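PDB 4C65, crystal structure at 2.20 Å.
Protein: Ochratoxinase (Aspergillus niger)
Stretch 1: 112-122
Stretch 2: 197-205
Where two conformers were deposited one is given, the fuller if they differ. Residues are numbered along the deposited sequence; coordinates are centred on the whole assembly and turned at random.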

# COMPACT_ATOMS: atom_id res chain seq x y z
N TYR A 112 26.95 24.27 -16.90
CA TYR A 112 25.63 24.62 -16.45
C TYR A 112 25.43 24.12 -15.01
O TYR A 112 25.81 23.02 -14.68
CB TYR A 112 24.61 23.88 -17.30
CG TYR A 112 24.07 24.55 -18.56
CD1 TYR A 112 24.34 25.88 -18.87
CD2 TYR A 112 23.20 23.85 -19.40
CE1 TYR A 112 23.79 26.46 -20.00
CE2 TYR A 112 22.64 24.43 -20.50
CZ TYR A 112 22.95 25.72 -20.82
OH TYR A 112 22.36 26.27 -21.93
N ARG A 113 24.84 24.96 -14.16
CA ARG A 113 24.31 24.51 -12.88
C ARG A 113 22.80 24.35 -12.98
O ARG A 113 22.06 25.34 -13.09
CB ARG A 113 24.69 25.47 -11.74
CG ARG A 113 24.44 24.87 -10.35
CD ARG A 113 24.82 25.82 -9.24
NE ARG A 113 24.04 27.06 -9.27
CZ ARG A 113 23.90 27.91 -8.26
NH1 ARG A 113 24.47 27.69 -7.08
NH2 ARG A 113 23.16 29.00 -8.42
N ASP A 114 22.38 23.09 -13.01
CA ASP A 114 20.98 22.69 -13.03
C ASP A 114 20.45 22.75 -11.60
O ASP A 114 21.01 22.13 -10.70
CB ASP A 114 20.88 21.25 -13.56
CG ASP A 114 19.51 20.67 -13.41
OD1 ASP A 114 18.51 21.39 -13.56
OD2 ASP A 114 19.43 19.45 -13.22
N LEU A 115 19.34 23.46 -11.39
CA LEU A 115 18.79 23.65 -10.05
C LEU A 115 17.40 23.03 -9.85
O LEU A 115 16.82 23.12 -8.76
CB LEU A 115 18.76 25.13 -9.73
CG LEU A 115 20.13 25.77 -9.57
CD1 LEU A 115 19.95 27.25 -9.26
CD2 LEU A 115 20.93 25.09 -8.46
N ALA A 116 16.88 22.35 -10.86
CA ALA A 116 15.73 21.48 -10.67
C ALA A 116 15.54 20.66 -11.92
O ALA A 116 15.31 21.20 -13.00
CB ALA A 116 14.48 22.31 -10.41
N GLY A 117 15.64 19.35 -11.83
CA GLY A 117 15.36 18.53 -12.99
C GLY A 117 16.24 17.31 -13.14
O GLY A 117 16.70 16.74 -12.15
N TYR A 118 16.49 16.94 -14.38
CA TYR A 118 17.10 15.66 -14.69
C TYR A 118 18.56 15.79 -15.11
O TYR A 118 19.06 14.99 -15.89
CB TYR A 118 16.29 15.01 -15.82
CG TYR A 118 14.86 14.73 -15.48
CD1 TYR A 118 14.54 13.85 -14.45
CD2 TYR A 118 13.82 15.36 -16.14
CE1 TYR A 118 13.22 13.60 -14.10
CE2 TYR A 118 12.50 15.09 -15.84
CZ TYR A 118 12.20 14.21 -14.82
OH TYR A 118 10.89 13.94 -14.49
N GLY A 119 19.23 16.82 -14.62
CA GLY A 119 20.62 17.07 -14.97
C GLY A 119 21.53 15.90 -14.67
O GLY A 119 22.45 15.61 -15.42
N CYS A 120 21.32 15.28 -13.53
CA CYS A 120 22.15 14.14 -13.12
C CYS A 120 21.98 13.01 -14.09
O CYS A 120 22.95 12.34 -14.48
CB CYS A 120 21.74 13.64 -11.76
SG CYS A 120 22.05 14.77 -10.40
N GLU A 121 20.73 12.77 -14.47
CA GLU A 121 20.39 11.65 -15.35
C GLU A 121 20.86 11.91 -16.80
O GLU A 121 21.33 10.99 -17.48
CB GLU A 121 18.88 11.39 -15.30
CG GLU A 121 18.38 10.80 -13.98
CD GLU A 121 18.35 11.78 -12.80
OE1 GLU A 121 18.10 13.00 -13.00
OE2 GLU A 121 18.57 11.31 -11.67
N VAL A 122 20.72 13.14 -17.26
CA VAL A 122 21.17 13.52 -18.59
C VAL A 122 22.69 13.58 -18.66
O VAL A 122 23.28 13.19 -19.69
CB VAL A 122 20.52 14.84 -19.03
CG1 VAL A 122 21.14 15.35 -20.33
CG2 VAL A 122 19.01 14.68 -19.22
N ARG A 197 22.42 10.83 -3.97
CA ARG A 197 22.28 9.49 -4.55
C ARG A 197 22.31 9.49 -6.08
O ARG A 197 22.95 8.62 -6.67
CB ARG A 197 21.00 8.82 -4.10
CG ARG A 197 20.94 7.33 -4.37
CD ARG A 197 19.66 6.76 -3.80
NE ARG A 197 19.70 5.32 -3.83
CZ ARG A 197 19.54 4.57 -4.91
NH1 ARG A 197 19.19 5.09 -6.07
NH2 ARG A 197 19.68 3.28 -4.79
N ARG A 198 21.65 10.49 -6.70
CA ARG A 198 21.59 10.61 -8.18
C ARG A 198 22.84 11.28 -8.73
O ARG A 198 23.03 11.33 -9.93
CB ARG A 198 20.24 11.24 -8.72
CG ARG A 198 19.35 11.60 -7.60
CD ARG A 198 18.03 12.16 -7.98
NE ARG A 198 17.71 12.62 -9.31
CZ ARG A 198 16.72 13.48 -9.53
NH1 ARG A 198 16.00 13.97 -8.53
NH2 ARG A 198 16.43 13.86 -10.76
N GLY A 199 23.74 11.73 -7.87
CA GLY A 199 24.97 12.39 -8.31
C GLY A 199 24.94 13.91 -8.22
O GLY A 199 25.78 14.58 -8.83
N ALA A 200 24.01 14.45 -7.46
CA ALA A 200 23.90 15.89 -7.36
C ALA A 200 25.21 16.50 -6.85
O ALA A 200 25.83 16.00 -5.92
CB ALA A 200 22.75 16.28 -6.47
N LYS A 201 25.65 17.56 -7.52
CA LYS A 201 26.86 18.28 -7.14
C LYS A 201 26.52 19.62 -6.48
O LYS A 201 27.42 20.37 -6.12
CB LYS A 201 27.74 18.46 -8.36
CG LYS A 201 28.59 17.23 -8.61
CD LYS A 201 29.26 17.28 -9.96
CE LYS A 201 29.90 15.91 -10.32
NZ LYS A 201 31.17 16.08 -11.07
N VAL A 202 25.25 19.90 -6.31
CA VAL A 202 24.82 21.01 -5.51
C VAL A 202 23.48 20.63 -4.89
O VAL A 202 22.83 19.69 -5.35
CB VAL A 202 24.74 22.30 -6.36
CG1 VAL A 202 23.63 22.23 -7.40
CG2 VAL A 202 24.55 23.52 -5.45
N ILE A 203 23.08 21.35 -3.84
CA ILE A 203 21.72 21.19 -3.30
C ILE A 203 20.94 22.49 -3.45
O ILE A 203 21.45 23.57 -3.15
CB ILE A 203 21.72 20.71 -1.83
CG1 ILE A 203 22.40 19.35 -1.70
CG2 ILE A 203 20.28 20.59 -1.28
CD1 ILE A 203 21.71 18.23 -2.45
N LYS A 204 19.70 22.38 -3.89
CA LYS A 204 18.81 23.55 -4.05
C LYS A 204 17.60 23.45 -3.13
O LYS A 204 16.89 22.46 -3.14
CB LYS A 204 18.36 23.66 -5.51
CG LYS A 204 17.10 24.45 -5.79
CD LYS A 204 17.32 25.93 -6.00
CE LYS A 204 15.94 26.36 -6.59
NZ LYS A 204 15.40 25.78 -7.90
N VAL A 205 17.33 24.54 -2.39
CA VAL A 205 16.11 24.65 -1.56
C VAL A 205 15.25 25.83 -1.98
O VAL A 205 15.76 26.81 -2.54
CB VAL A 205 16.41 24.85 -0.06
CG1 VAL A 205 17.16 23.66 0.46
CG2 VAL A 205 17.20 26.11 0.20
O HOH W 1 21.36 10.07 -12.04

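Segments far apart in sequence are often joined by a few directional polar contacts set around small apolar patches, and two stretches of Aspergillus niger ochratoxinase illustrate the principle compactly. Together they bury 477 Å² against each other, with the strand of stretch 1 meeting the second half of stretch 2 and the helix that follows meeting the first half.

Tyr112, in a strand that begins earlier in the chain, takes no part in the contact. Arg113 does, although its CA-to-CB bond points sideways: the aliphatic part of its chain lies against Val202, with CG 4.0 Å from Val202 CG1, while its guanidinium nitrogens are satisfied elsewhere in the structure. A long side chain can thus serve apolar packing through its methylenes and hydrogen bonding through its tip.

Asp114 contributes mainly by shaping its own stretch. Its OD1 accepts a hydrogen bond from Ala116 N at 3.3 Å, and its OD2 a weak one from Gly119 N at 3.0 Å, so a single carboxylate ties the turn to the start of the helix. Leu115 then makes two kinds of contact. Its CD2 packs 4.1 Å from Val202 CG1, so that Val202, directed toward stretch 1, meets both Leu115 and the methylenes of Arg113. The backbone of Leu115 offers the polar half: Lys204 NZ donates to Leu115 O at 3.1 Å. Lys204 is itself buried, and its bent chain, with chi2 p and chi4 m, brings the ammonium to a carbonyl that can receive it, with Ala116 CB nearby at 4.4 Å from Lys204 NZ.

Gly117 adopts phi/psi of 143/-148, where a CB would be jammed against the preceding carbonyl oxygen; the backbone itself calls for glycine. Its own O lies 3.2 Å from Arg198 NH2. Tyr118 occupies the N-cap position, and its O accepts the backbone hydrogen bond from Val122 N at 2.8 Å. Its CB points away from stretch 2, yet the ring returns to place CD1 4.1 Å from Arg198 NH2. At Gly119 the absence of a side chain again matters: an ideal CB would come within 2.3 Å of Asp114 OD2.

Cys120 points toward stretch 2 and is small enough for close packing. Its CB sits 3.2 Å from Arg198 O, and its SG lies 3.5 Å from Ala200 N and 4.3 Å from Ala200 CB. The facing backbone turns at Gly199, whose positive phi closes a Schellman motif and suits glycine.

Glu121 completes the interface with the only salt bridge between the stretches, a two-pronged one. Arg198 NE donates to Glu121 OE2 at 2.8 Å and Arg198 NH2 to Glu121 OE1 at 2.9 Å, the latter nearly linear at 173°. Glu121 OE2 approaches the guanidinium at its edge, near its plane, where the N-H groups are directed. A water reinforces the pairing, donating to Glu121 OE2 at 3.1 Å and to Arg198 O at 3.0 Å. Val122 lies beyond reach.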